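Local structure of aminoglycoside phosphotransferase (Streptomyces rimosus, 6FUC) at residues T9-D14 against G84-T89; S101-A106 against R230-D235; E154-T159 against L165-P170; G188-P193 against A205-L210; A220-L225 against Y251-D256. The protein probably confers streptomycin resistance by transferring phosphate from ATP to the 3'' hydroxyl of the drug. All blocks are in the same frame, centred on the assembly; numbering follows the deposited sequence. Where two conformers were deposited one is given.

Interaction 1 of 5, residues T9-D14 against G84-T89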
# COMPACT_ATOMS: atom_id res chain seq x y z
N THR A 9 10.94 20.95 -11.73
CA THR A 9 11.39 21.12 -13.11
C THR A 9 10.79 20.05 -14.02
O THR A 9 10.31 20.33 -15.10
CB THR A 9 12.90 21.17 -13.18
OG1 THR A 9 13.35 22.30 -12.39
CG2 THR A 9 13.37 21.39 -14.51
N LEU A 10 10.84 18.81 -13.56
CA LEU A 10 10.24 17.73 -14.31
C LEU A 10 8.76 17.99 -14.51
O LEU A 10 8.22 17.75 -15.59
CB LEU A 10 10.39 16.34 -13.63
CG LEU A 10 11.81 15.80 -13.54
CD1 LEU A 10 11.88 14.58 -12.68
CD2 LEU A 10 12.27 15.46 -14.95
N LEU A 11 8.05 18.38 -13.42
CA LEU A 11 6.62 18.51 -13.49
C LEU A 11 6.16 19.70 -14.34
O LEU A 11 5.12 19.66 -14.98
CB LEU A 11 6.02 18.60 -12.11
CG LEU A 11 6.29 17.40 -11.19
CD1 LEU A 11 5.60 17.59 -9.87
CD2 LEU A 11 5.97 16.06 -11.85
N ARG A 12 6.98 20.77 -14.33
CA ARG A 12 6.70 21.94 -15.08
C ARG A 12 7.10 21.85 -16.52
O ARG A 12 6.81 22.80 -17.29
CB ARG A 12 7.33 23.17 -14.41
CG ARG A 12 6.70 23.51 -13.06
CD ARG A 12 7.46 24.56 -12.29
NE ARG A 12 6.75 24.86 -11.02
CZ ARG A 12 7.28 25.43 -9.95
NH1 ARG A 12 8.59 25.68 -9.89
NH2 ARG A 12 6.52 25.72 -8.90
N ALA A 13 7.71 20.77 -16.95
CA ALA A 13 8.33 20.72 -18.25
C ALA A 13 7.36 20.95 -19.40
O ALA A 13 7.75 21.49 -20.43
CB ALA A 13 9.09 19.43 -18.50
N ASP A 14 6.10 20.53 -19.27
CA ASP A 14 5.15 20.74 -20.33
C ASP A 14 4.54 22.13 -20.38
O ASP A 14 3.82 22.45 -21.30
CB ASP A 14 4.03 19.74 -20.27
CG ASP A 14 3.23 19.86 -19.01
OD1 ASP A 14 3.72 19.42 -17.97
OD2 ASP A 14 2.29 20.78 -18.82
N GLY A 84 9.71 11.35 -12.51
CA GLY A 84 8.36 11.69 -12.08
C GLY A 84 7.35 10.85 -12.77
O GLY A 84 7.39 10.65 -13.98
N LEU A 85 6.40 10.36 -11.96
CA LEU A 85 5.30 9.54 -12.42
C LEU A 85 4.01 10.33 -12.19
O LEU A 85 3.64 10.58 -11.03
CB LEU A 85 5.27 8.23 -11.64
CG LEU A 85 4.09 7.34 -11.83
CD1 LEU A 85 3.88 6.98 -13.28
CD2 LEU A 85 4.18 6.08 -10.96
N LEU A 86 3.35 10.72 -13.27
CA LEU A 86 2.13 11.53 -13.19
C LEU A 86 0.94 10.61 -13.39
O LEU A 86 0.91 9.83 -14.35
CB LEU A 86 2.13 12.64 -14.24
CG LEU A 86 3.07 13.80 -14.04
CD1 LEU A 86 4.52 13.44 -14.11
CD2 LEU A 86 2.78 14.89 -15.04
N THR A 87 -0.05 10.65 -12.46
CA THR A 87 -1.21 9.82 -12.52
C THR A 87 -2.50 10.62 -12.29
O THR A 87 -2.49 11.70 -11.72
CB THR A 87 -1.12 8.69 -11.45
OG1 THR A 87 -0.88 9.28 -10.15
CG2 THR A 87 -0.01 7.66 -11.78
N SER A 88 -3.60 10.04 -12.76
CA SER A 88 -4.91 10.64 -12.50
C SER A 88 -5.29 10.43 -11.01
O SER A 88 -5.06 9.39 -10.41
CB SER A 88 -5.95 10.06 -13.43
OG SER A 88 -6.04 8.66 -13.27
N THR A 89 -5.97 11.44 -10.45
CA THR A 89 -6.60 11.28 -9.16
C THR A 89 -7.67 10.24 -9.20
O THR A 89 -8.50 10.24 -10.12
CB THR A 89 -7.20 12.62 -8.72
OG1 THR A 89 -6.10 13.52 -8.61
CG2 THR A 89 -7.98 12.54 -7.43

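Interaction 2 of 5, residues S101-A106 against R230-D235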
# COMPACT_ATOMS: atom_id res chain seq x y z
N SER A 101 -18.64 5.41 11.32
CA SER A 101 -19.90 4.95 10.65
C SER A 101 -19.75 4.86 9.12
O SER A 101 -20.26 3.95 8.49
CB SER A 101 -21.17 5.80 10.96
OG SER A 101 -22.43 5.20 10.33
N MET A 102 -19.02 5.78 8.55
CA MET A 102 -18.71 5.71 7.12
C MET A 102 -17.90 4.45 6.79
O MET A 102 -18.19 3.80 5.78
CB MET A 102 -17.90 6.92 6.73
CG MET A 102 -18.62 8.29 6.57
SD MET A 102 -17.52 9.73 6.52
CE MET A 102 -16.82 9.57 4.90
N LEU A 103 -16.89 4.14 7.61
CA LEU A 103 -16.09 2.94 7.31
C LEU A 103 -16.91 1.74 7.43
O LEU A 103 -16.78 0.76 6.65
CB LEU A 103 -14.83 2.89 8.21
CG LEU A 103 -13.80 1.84 7.84
CD1 LEU A 103 -13.23 2.09 6.44
CD2 LEU A 103 -12.68 1.77 8.84
N ARG A 104 -17.82 1.71 8.43
CA ARG A 104 -18.73 0.63 8.47
C ARG A 104 -19.61 0.50 7.26
O ARG A 104 -19.82 -0.58 6.72
CB ARG A 104 -19.61 0.73 9.76
CG ARG A 104 -20.66 -0.31 9.89
CD ARG A 104 -20.05 -1.64 10.05
NE ARG A 104 -21.04 -2.68 10.27
CZ ARG A 104 -21.58 -2.97 11.41
NH1 ARG A 104 -21.27 -2.32 12.52
NH2 ARG A 104 -22.39 -4.01 11.52
N ALA A 105 -20.08 1.62 6.72
CA ALA A 105 -20.85 1.55 5.48
C ALA A 105 -20.03 0.97 4.30
O ALA A 105 -20.61 0.41 3.40
CB ALA A 105 -21.35 2.95 5.05
N ALA A 106 -18.75 1.22 4.29
CA ALA A 106 -17.86 0.77 3.23
C ALA A 106 -17.27 -0.61 3.50
O ALA A 106 -16.54 -1.13 2.65
CB ALA A 106 -16.73 1.76 3.09
N ARG A 230 -8.74 -0.93 12.77
CA ARG A 230 -8.90 -0.96 14.22
C ARG A 230 -8.71 0.41 14.82
O ARG A 230 -9.34 0.74 15.81
CB ARG A 230 -7.93 -1.97 14.88
CG ARG A 230 -8.34 -3.44 14.76
CD ARG A 230 -7.54 -4.50 15.54
NE ARG A 230 -6.13 -4.69 15.18
CZ ARG A 230 -5.67 -5.55 14.26
NH1 ARG A 230 -6.52 -6.28 13.53
NH2 ARG A 230 -4.36 -5.68 14.03
N GLU A 231 -7.89 1.26 14.19
CA GLU A 231 -7.77 2.63 14.67
C GLU A 231 -9.06 3.40 14.55
O GLU A 231 -9.42 4.19 15.43
CB GLU A 231 -6.62 3.39 14.01
CG GLU A 231 -5.30 2.63 14.22
N THR A 232 -9.81 3.18 13.50
CA THR A 232 -11.11 3.81 13.36
C THR A 232 -12.14 3.25 14.31
O THR A 232 -12.98 4.03 14.83
CB THR A 232 -11.53 3.73 11.88
OG1 THR A 232 -10.56 4.44 11.14
CG2 THR A 232 -12.92 4.29 11.66
N TRP A 233 -12.16 1.94 14.52
CA TRP A 233 -13.20 1.43 15.41
C TRP A 233 -13.02 1.98 16.84
O TRP A 233 -14.03 2.12 17.58
CB TRP A 233 -13.15 -0.04 15.45
CG TRP A 233 -13.11 -0.79 14.12
CD1 TRP A 233 -12.30 -1.89 13.84
CD2 TRP A 233 -13.82 -0.50 12.92
NE1 TRP A 233 -12.58 -2.34 12.57
CE2 TRP A 233 -13.44 -1.48 11.95
CE3 TRP A 233 -14.71 0.49 12.55
CZ2 TRP A 233 -13.98 -1.53 10.69
CZ3 TRP A 233 -15.25 0.43 11.27
CH2 TRP A 233 -14.89 -0.58 10.36
N GLY A 234 -11.83 2.32 17.27
CA GLY A 234 -11.67 3.05 18.59
C GLY A 234 -12.27 2.36 19.79
O GLY A 234 -12.04 1.16 19.94
N ASP A 235 -13.04 3.12 20.60
CA ASP A 235 -13.68 2.60 21.86
C ASP A 235 -14.88 1.69 21.62
O ASP A 235 -15.44 1.13 22.59
CB ASP A 235 -14.21 3.75 22.81
CG ASP A 235 -13.15 4.61 23.42
OD1 ASP A 235 -12.03 4.12 23.57
OD2 ASP A 235 -13.49 5.78 23.79

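Interaction 3 of 5, residues E154-T159 against L165-P170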
# COMPACT_ATOMS: atom_id res chain seq x y z
N GLU A 154 2.85 -0.16 18.70
CA GLU A 154 3.27 0.59 19.87
C GLU A 154 4.20 -0.21 20.81
O GLU A 154 5.18 0.32 21.33
CB GLU A 154 2.02 1.09 20.61
CG GLU A 154 2.31 2.26 21.53
N GLU A 155 3.84 -1.45 21.08
CA GLU A 155 4.58 -2.28 22.03
C GLU A 155 6.00 -2.68 21.58
O GLU A 155 6.78 -3.20 22.37
CB GLU A 155 3.72 -3.49 22.44
CG GLU A 155 3.50 -4.57 21.38
CD GLU A 155 2.40 -4.31 20.34
OE1 GLU A 155 1.81 -3.17 20.28
OE2 GLU A 155 2.12 -5.27 19.59
N GLN A 156 6.30 -2.48 20.29
CA GLN A 156 7.59 -2.82 19.69
C GLN A 156 8.51 -1.63 19.52
O GLN A 156 9.65 -1.82 19.12
CB GLN A 156 7.36 -3.48 18.33
CG GLN A 156 6.70 -4.83 18.43
CD GLN A 156 6.59 -5.54 17.10
OE1 GLN A 156 6.98 -5.03 16.07
NE2 GLN A 156 6.06 -6.69 17.13
N ARG A 157 8.01 -0.43 19.81
CA ARG A 157 8.74 0.78 19.34
C ARG A 157 10.03 0.96 20.06
O ARG A 157 10.93 1.66 19.59
CB ARG A 157 7.88 2.02 19.50
CG ARG A 157 6.76 1.93 18.49
CD ARG A 157 5.97 3.21 18.40
NE ARG A 157 4.90 3.01 17.42
CZ ARG A 157 3.71 3.60 17.49
NH1 ARG A 157 3.41 4.42 18.50
NH2 ARG A 157 2.81 3.35 16.55
N HIS A 158 10.16 0.33 21.23
CA HIS A 158 11.38 0.43 22.01
C HIS A 158 12.24 -0.81 21.96
O HIS A 158 13.12 -1.01 22.82
CB HIS A 158 11.07 0.82 23.49
CG HIS A 158 10.27 2.06 23.63
ND1 HIS A 158 8.90 2.13 23.50
CD2 HIS A 158 10.69 3.32 23.91
CE1 HIS A 158 8.51 3.39 23.69
NE2 HIS A 158 9.58 4.13 23.92
N THR A 159 12.02 -1.64 20.95
CA THR A 159 12.79 -2.89 20.78
C THR A 159 13.71 -2.73 19.56
O THR A 159 13.19 -2.22 18.53
CB THR A 159 11.84 -4.03 20.54
OG1 THR A 159 10.92 -4.13 21.64
CG2 THR A 159 12.59 -5.37 20.33
N LEU A 165 13.17 -8.51 13.81
CA LEU A 165 13.34 -9.33 12.63
C LEU A 165 13.64 -10.79 12.99
O LEU A 165 13.10 -11.74 12.39
CB LEU A 165 14.42 -8.73 11.72
CG LEU A 165 14.55 -9.46 10.36
CD1 LEU A 165 13.28 -9.33 9.55
CD2 LEU A 165 15.68 -8.83 9.60
N ALA A 166 14.49 -10.94 13.99
CA ALA A 166 14.84 -12.30 14.45
C ALA A 166 13.66 -13.08 15.03
O ALA A 166 13.69 -14.30 15.01
CB ALA A 166 15.99 -12.20 15.47
N ARG A 167 12.61 -12.42 15.51
CA ARG A 167 11.40 -13.12 15.95
C ARG A 167 10.64 -13.79 14.78
O ARG A 167 9.98 -14.78 14.92
CB ARG A 167 10.39 -12.20 16.63
CG ARG A 167 10.84 -11.61 17.94
CD ARG A 167 9.77 -10.68 18.63
NE ARG A 167 10.52 -10.02 19.73
CZ ARG A 167 10.00 -9.03 20.42
NH1 ARG A 167 8.78 -8.61 20.13
NH2 ARG A 167 10.70 -8.43 21.38
N LEU A 168 10.78 -13.17 13.61
CA LEU A 168 10.05 -13.60 12.40
C LEU A 168 10.87 -14.61 11.59
O LEU A 168 10.28 -15.47 10.92
CB LEU A 168 9.77 -12.38 11.57
CG LEU A 168 8.91 -11.29 12.27
CD1 LEU A 168 8.77 -10.08 11.35
CD2 LEU A 168 7.56 -11.82 12.71
N ALA A 169 12.21 -14.45 11.58
CA ALA A 169 13.09 -15.25 10.74
C ALA A 169 12.86 -16.76 10.80
O ALA A 169 12.97 -17.41 9.74
CB ALA A 169 14.54 -14.91 10.99
N PRO A 170 12.59 -17.37 11.96
CA PRO A 170 12.43 -18.80 12.00
C PRO A 170 11.20 -19.32 11.27
O PRO A 170 11.10 -20.52 11.05
CB PRO A 170 12.34 -19.13 13.54
CG PRO A 170 12.97 -17.95 14.20
CD PRO A 170 12.59 -16.77 13.33
O HOH W 1 8.82 -6.09 21.54

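Interaction 4 of 5, residues G188-P193 against A205-L210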
# COMPACT_ATOMS: atom_id res chain seq x y z
N GLY A 188 -0.53 -4.74 -2.02
CA GLY A 188 0.84 -4.64 -1.56
C GLY A 188 1.08 -3.68 -0.44
O GLY A 188 2.12 -3.79 0.22
N ASP A 189 0.16 -2.75 -0.22
CA ASP A 189 0.25 -1.80 0.90
C ASP A 189 -1.19 -1.39 1.25
O ASP A 189 -1.59 -0.23 1.13
CB ASP A 189 1.11 -0.61 0.56
CG ASP A 189 1.24 0.38 1.69
OD1 ASP A 189 1.08 -0.03 2.85
OD2 ASP A 189 1.51 1.57 1.41
N LEU A 190 -1.96 -2.36 1.71
CA LEU A 190 -3.45 -2.21 1.83
C LEU A 190 -3.80 -1.61 3.19
O LEU A 190 -4.65 -2.14 3.92
CB LEU A 190 -4.17 -3.47 1.51
CG LEU A 190 -5.69 -3.29 1.25
CD1 LEU A 190 -5.92 -2.51 -0.06
CD2 LEU A 190 -6.38 -4.63 1.19
N CYS A 191 -3.18 -0.47 3.52
CA CYS A 191 -3.64 0.33 4.63
C CYS A 191 -4.81 1.18 4.18
O CYS A 191 -4.94 1.53 2.98
CB CYS A 191 -2.51 1.18 5.12
SG CYS A 191 -1.67 2.15 3.96
N LEU A 192 -5.63 1.66 5.12
CA LEU A 192 -6.80 2.48 4.77
C LEU A 192 -6.56 3.69 3.88
O LEU A 192 -7.40 3.97 3.04
CB LEU A 192 -7.54 2.96 6.03
CG LEU A 192 -8.30 1.92 6.82
CD1 LEU A 192 -9.02 2.62 7.95
CD2 LEU A 192 -9.29 1.14 5.97
N PRO A 193 -5.42 4.40 4.01
CA PRO A 193 -5.21 5.54 3.14
C PRO A 193 -5.24 5.19 1.66
O PRO A 193 -5.45 6.09 0.83
CB PRO A 193 -3.82 6.08 3.54
CG PRO A 193 -3.75 5.73 5.01
CD PRO A 193 -4.39 4.37 5.08
N ALA A 205 -14.17 3.53 -4.64
CA ALA A 205 -13.88 4.25 -5.88
C ALA A 205 -12.65 3.71 -6.56
O ALA A 205 -12.60 3.66 -7.82
CB ALA A 205 -13.71 5.75 -5.62
N GLY A 206 -11.63 3.34 -5.81
CA GLY A 206 -10.44 2.73 -6.42
C GLY A 206 -9.36 2.61 -5.40
O GLY A 206 -9.50 3.05 -4.26
N PHE A 207 -8.27 2.00 -5.83
CA PHE A 207 -7.07 1.83 -5.02
C PHE A 207 -5.97 2.78 -5.53
O PHE A 207 -5.92 3.05 -6.73
CB PHE A 207 -6.56 0.41 -5.14
CG PHE A 207 -7.53 -0.63 -4.66
CD1 PHE A 207 -7.72 -0.86 -3.33
CD2 PHE A 207 -8.31 -1.35 -5.55
CE1 PHE A 207 -8.63 -1.81 -2.87
CE2 PHE A 207 -9.23 -2.31 -5.10
CZ PHE A 207 -9.34 -2.53 -3.75
N ILE A 208 -5.12 3.24 -4.62
CA ILE A 208 -3.98 4.06 -4.98
C ILE A 208 -2.69 3.48 -4.37
O ILE A 208 -2.76 2.52 -3.59
CB ILE A 208 -4.18 5.53 -4.58
CG1 ILE A 208 -4.28 5.69 -3.05
CG2 ILE A 208 -5.36 6.15 -5.30
CD1 ILE A 208 -4.05 7.10 -2.56
N ASP A 209 -1.57 4.06 -4.72
CA ASP A 209 -0.28 3.72 -4.11
C ASP A 209 0.04 2.23 -4.28
O ASP A 209 0.25 1.46 -3.34
CB ASP A 209 -0.15 4.24 -2.69
CG ASP A 209 -0.04 5.81 -2.71
OD1 ASP A 209 0.22 6.43 -3.75
OD2 ASP A 209 -0.26 6.42 -1.65
N LEU A 210 0.12 1.87 -5.58
CA LEU A 210 0.23 0.50 -6.07
C LEU A 210 1.62 0.00 -6.29
O LEU A 210 1.83 -1.02 -6.94
CB LEU A 210 -0.62 0.38 -7.34
CG LEU A 210 -2.10 0.57 -7.16
CD1 LEU A 210 -2.80 0.94 -8.44
CD2 LEU A 210 -2.73 -0.67 -6.59
O HOH W 2 2.24 2.12 -1.17

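Interaction 5 of 5, residues A220-L225 against Y251-D256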
# COMPACT_ATOMS: atom_id res chain seq x y z
N ALA A 220 -0.82 -10.52 3.55
CA ALA A 220 0.04 -9.37 3.37
C ALA A 220 -0.80 -8.11 3.25
O ALA A 220 -0.35 -7.01 3.66
CB ALA A 220 0.96 -9.54 2.17
N ASP A 221 -1.95 -8.22 2.63
CA ASP A 221 -2.94 -7.16 2.52
C ASP A 221 -3.86 -7.11 3.71
O ASP A 221 -4.06 -6.03 4.31
CB ASP A 221 -3.78 -7.34 1.23
CG ASP A 221 -3.21 -6.78 -0.05
OD1 ASP A 221 -2.11 -6.22 -0.05
OD2 ASP A 221 -3.91 -6.96 -1.08
N LEU A 222 -4.47 -8.22 4.10
CA LEU A 222 -5.50 -8.17 5.13
C LEU A 222 -4.95 -7.71 6.48
O LEU A 222 -5.63 -7.03 7.22
CB LEU A 222 -6.22 -9.46 5.27
CG LEU A 222 -6.93 -10.01 4.02
CD1 LEU A 222 -7.58 -11.35 4.31
CD2 LEU A 222 -7.87 -8.92 3.46
N ALA A 223 -3.69 -8.06 6.79
CA ALA A 223 -3.13 -7.63 8.07
C ALA A 223 -3.15 -6.12 8.20
O ALA A 223 -3.42 -5.56 9.27
CB ALA A 223 -1.73 -8.17 8.27
N LEU A 224 -2.75 -5.44 7.14
CA LEU A 224 -2.66 -3.95 7.17
C LEU A 224 -4.02 -3.31 7.16
O LEU A 224 -4.25 -2.32 7.85
CB LEU A 224 -1.83 -3.45 5.99
CG LEU A 224 -0.41 -3.98 5.84
CD1 LEU A 224 0.29 -3.28 4.73
CD2 LEU A 224 0.35 -4.22 7.07
N LEU A 225 -4.94 -3.88 6.40
CA LEU A 225 -6.29 -3.36 6.35
C LEU A 225 -6.93 -3.47 7.75
O LEU A 225 -7.51 -2.51 8.25
CB LEU A 225 -7.07 -4.10 5.33
CG LEU A 225 -8.55 -3.71 5.29
CD1 LEU A 225 -8.86 -2.26 5.06
CD2 LEU A 225 -9.22 -4.54 4.24
N TYR A 251 -15.56 -11.65 2.47
CA TYR A 251 -14.46 -11.87 1.52
C TYR A 251 -14.34 -13.38 1.18
O TYR A 251 -14.05 -13.69 0.03
CB TYR A 251 -13.18 -11.35 2.16
CG TYR A 251 -11.90 -11.72 1.47
CD1 TYR A 251 -11.27 -12.94 1.69
CD2 TYR A 251 -11.30 -10.87 0.55
CE1 TYR A 251 -10.05 -13.24 1.10
CE2 TYR A 251 -10.07 -11.18 -0.03
CZ TYR A 251 -9.49 -12.38 0.21
OH TYR A 251 -8.27 -12.75 -0.32
N GLY A 252 -14.50 -14.25 2.13
CA GLY A 252 -14.41 -15.72 1.97
C GLY A 252 -13.03 -16.30 2.34
O GLY A 252 -12.35 -16.91 1.49
N ILE A 253 -12.62 -16.12 3.58
CA ILE A 253 -11.38 -16.71 4.08
C ILE A 253 -11.61 -17.03 5.56
O ILE A 253 -12.37 -16.36 6.24
CB ILE A 253 -10.20 -15.76 3.83
CG1 ILE A 253 -8.83 -16.42 3.97
CG2 ILE A 253 -10.27 -14.54 4.79
CD1 ILE A 253 -7.68 -15.54 3.51
N ALA A 254 -10.89 -18.04 6.04
CA ALA A 254 -10.81 -18.38 7.44
C ALA A 254 -9.78 -17.46 8.04
O ALA A 254 -8.67 -17.16 7.41
CB ALA A 254 -10.37 -19.81 7.64
N LEU A 255 -10.11 -16.92 9.20
CA LEU A 255 -9.09 -16.10 9.92
C LEU A 255 -7.97 -17.01 10.41
O LEU A 255 -8.22 -18.09 10.92
CB LEU A 255 -9.68 -15.36 11.11
CG LEU A 255 -10.68 -14.30 10.69
CD1 LEU A 255 -11.58 -13.98 11.87
CD2 LEU A 255 -9.96 -13.07 10.15
N ASP A 256 -6.74 -16.55 10.32
CA ASP A 256 -5.52 -17.20 10.79
C ASP A 256 -4.69 -16.14 11.52
O ASP A 256 -3.94 -15.37 10.91
CB ASP A 256 -4.76 -17.85 9.61
CG ASP A 256 -3.53 -18.59 10.04
OD1 ASP A 256 -2.96 -18.35 11.12
OD2 ASP A 256 -3.05 -19.36 9.20

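Interaction 1 of 5, residues T9-D14 against G84-T89
Leu-10 and Leu-11, side by side on helix 4-12, meet Gly-84 and Leu-86 on strand 82-88. The strand belongs to the five-stranded antiparallel sheet of the N-terminal lobe of a kinase-like fold, with the first helix of the chain packed on one of its faces. Leu-11 makes the contact between side chains: its CD2 comes within 3.8 Å of CD1 of Leu-86, and the two leucines slide past each other in opposite directions. Leu-11 starts off obliquely, with CG anti to its own carbonyl carbon (chi1 -59°), and it is the far end of the chain that swings in to the strand. Leu-10 points more directly at the sheet and puts CD1 3.9 Å from the backbone N of Gly-84. Gly-84 has no side chain on the side facing the helix, which is consistent with the close approach there; the CA atoms of Leu-10 and Gly-84 lie 6.7 Å apart.

One shell out, Trp-20 packs on both Leu-11 and Leu-86, and Ala-42 and Cys-44 of strand 40-45 extend the greasy floor beneath Leu-11. Leu-85, between the two contact residues of the strand, faces the other way and packs on Leu-53, Glu-56 and Arg-57 of helix 50-63, so the sheet carries a helix on each face. Strand 82-88 is held in the sheet by backbone bonds from Gly-84 to Arg-77 and from Leu-85 to Lys-43. The same Arg-77 also ties the helix to the sheet edge: its side chain touches Leu-86, while its NH1 hydrogen-bonds the carbonyl O of Leu-10.

Interaction 2 of 5, residues S101-A106 against R230-D235
Leu-103 lies across the six-membered ring of Trp-233, and this CH-pi contact gives most of the contact between 101-106 and 230-235. CD2 sits over the ring face, 4.0 Å from the centroid and 28° off the normal, with CH2 of Trp-233 its nearest ring atom at 3.6 Å. The leucine and the indole cross at about a right angle. With CG of Leu-103 anti to the backbone N (chi1 -170°), CG and CD2 are carried over the ring near CH2; CB separately comes to 3.9 Å from CZ3 of Trp-233.

Plain apolar packing adds a second wall. CG2 of Thr-232 touches the same methyl, CD2 of Leu-103, at 3.8 Å, and the methyl sits in the corner formed by the threonine and the indole. At the ring edge, near its plane, the backbone N of Arg-104 lies 4.0 Å from CZ3 of Trp-233.

Two more tryptophans, Trp-107 and Trp-239, each meet Trp-233 edge-to-face, and Arg-104 makes a cation-pi contact with Trp-239. Helix 219-233 ends just here, Gly-234 leaving it with positive phi. Deeper in the lobe, Leu-103 reaches Ile-110 of its own helix, and both Leu-103 and Thr-232 rest on Leu-192, from the loop leading to strand 195-197.

Interaction 3 of 5, residues E154-T159 against L165-P170
Arg-167 reaches out from helix 161-168 to Thr-159, in the loop just before that helix. The closer part of the contact is narrow: CG2 of Thr-159 approaches NH2 of Arg-167 to 3.7 Å, meeting the guanidinium obliquely. The two side chains come from opposite directions. Extended from CG to NE, the arginine spans the distance that the backbones leave, for even the nearest CA atoms, those of Thr-159 and Leu-165, are 10.4 Å apart.

Gln-156 belongs to the buried side. Its side chain packs on Leu-164 and on His-265 of helix 257-266, and its NE2 stops 4.5 Å from NH1 of Arg-167, a loose approach. Thr-159 also touches Leu-164, so both residues of the loop rest on the helix through the same leucine.

The outer side is looser and wet. A single water takes a hydrogen bond from NH1 of Arg-167 at 2.9 Å and is hydrogen-bonded to OG1 of Thr-159, also at 2.9 Å. The threonine serves both sides because its chi1 of -58° sets CG2 anti to the backbone N and OG1 beside it: the methyl touches the arginine directly, the hydroxyl reaches it through water. Arg-167 itself is exposed.

Behind the contact, the loop is shaped by its own backbone, with Thr-159 N bonded to Gln-156 O at 3.0 Å. The arrangement is that of a type I beta turn, Gln-156 to Thr-159, leading into helix 161-168 and folded back on that helix in the helical C-terminal lobe.

Interaction 4 of 5, residues G188-P193 against A205-L210
A water spans Asp-189 and Asp-209, a polar link beside an otherwise sparse contact. It donates to OD2 of Asp-189 at 2.7 Å and to the carbonyl O of Asp-209 at 3.0 Å. The stretch from His-187 to Asn-194 has the His-Gly-Asp...Asn pattern of the catalytic loop in aminoglycoside kinases, and Asp-209 falls where relatives carry the aspartate that binds metal with the nucleotide. The water therefore probably lies within the active site.

Away from the water, Leu-190 and Phe-207 make an apolar contact. CD1 of Leu-190 comes to 4.0 Å from CE1 of Phe-207, striking the ring obliquely. Leu-190 is the centre of an inverse gamma turn, and CG anti to its N (chi1 -165°) carries the branch across to the ring. Val-114 of helix 100-117 touches both residues. Strand 204-207 pairs with strand 195-197 through a classic beta bulge, Ala-205 and Gly-206 facing Ile-196.

The remaining contact sets a methyl against a backbone carbonyl: Ile-208 directs CD1 to within 3.8 Å of the carbonyl O of Pro-193. Its own carbonyl O, in turn, takes a hydrogen bond from NE2 of His-187.

Interaction 5 of 5, residues A220-L225 against Y251-D256
Leu-222 points from helix 219-233 into the angle between Tyr-251 and Ile-253, and one methyl does all the touching. Its CD1 stands over one face of the tyrosine ring, 4.5 Å from CE1 of Tyr-251, and meets CG2 of Ile-253 at 4.2 Å. Both approaches are relaxed. In Tyr-251, CG anti to the backbone N (chi1 168°) brings the ring toward the helix and chi2 of -84° turns its face to the leucine, while the edge of the same ring has the backbone N of Ile-253 in its plane. Gly-252, with positive phi, ends helix 243-251, and the chain turns there to bring Ile-253 beside Tyr-251. Phe-247, from that helix, also packs on Leu-222.

The setting is the helical C-terminal lobe of the kinase-like fold, where residues 220-225 of helix 219-233 are buried. Next to Leu-222, Asp-221 accepts hydrogen bonds from the backbone N of His-187 and of Gly-188, much as an aspartate does with the catalytic loop of protein kinases. His-118 joins this to the tyrosine: its NE2 hydrogen-bonds OD2 of Asp-221 and its ND1 hydrogen-bonds OH of Tyr-251. Farther along, Asp-256 caps helix 257-266 and pairs through OD2 with Arg-259.

How the interactions relate
Interaction 1 belongs to the N-terminal lobe, a buried leucine contact between helix and sheet; the other four lie in the C-terminal part. Interaction 4 is nearest the middle, about 5 Å from the chain's centre, and mixes apolar packing with a water link. Interactions 2 and 5 share helix 219-233 and both touch interaction 4, the first through apolar packing, the second through packing and a probable hydrogen bond. Aromatic faces receive leucine methyls in both, closely in interaction 2 and more loosely in interaction 5. Interaction 3, as far from the chain's centre as interaction 1, is the more exposed of the two, an arginine meeting its loop partly through water.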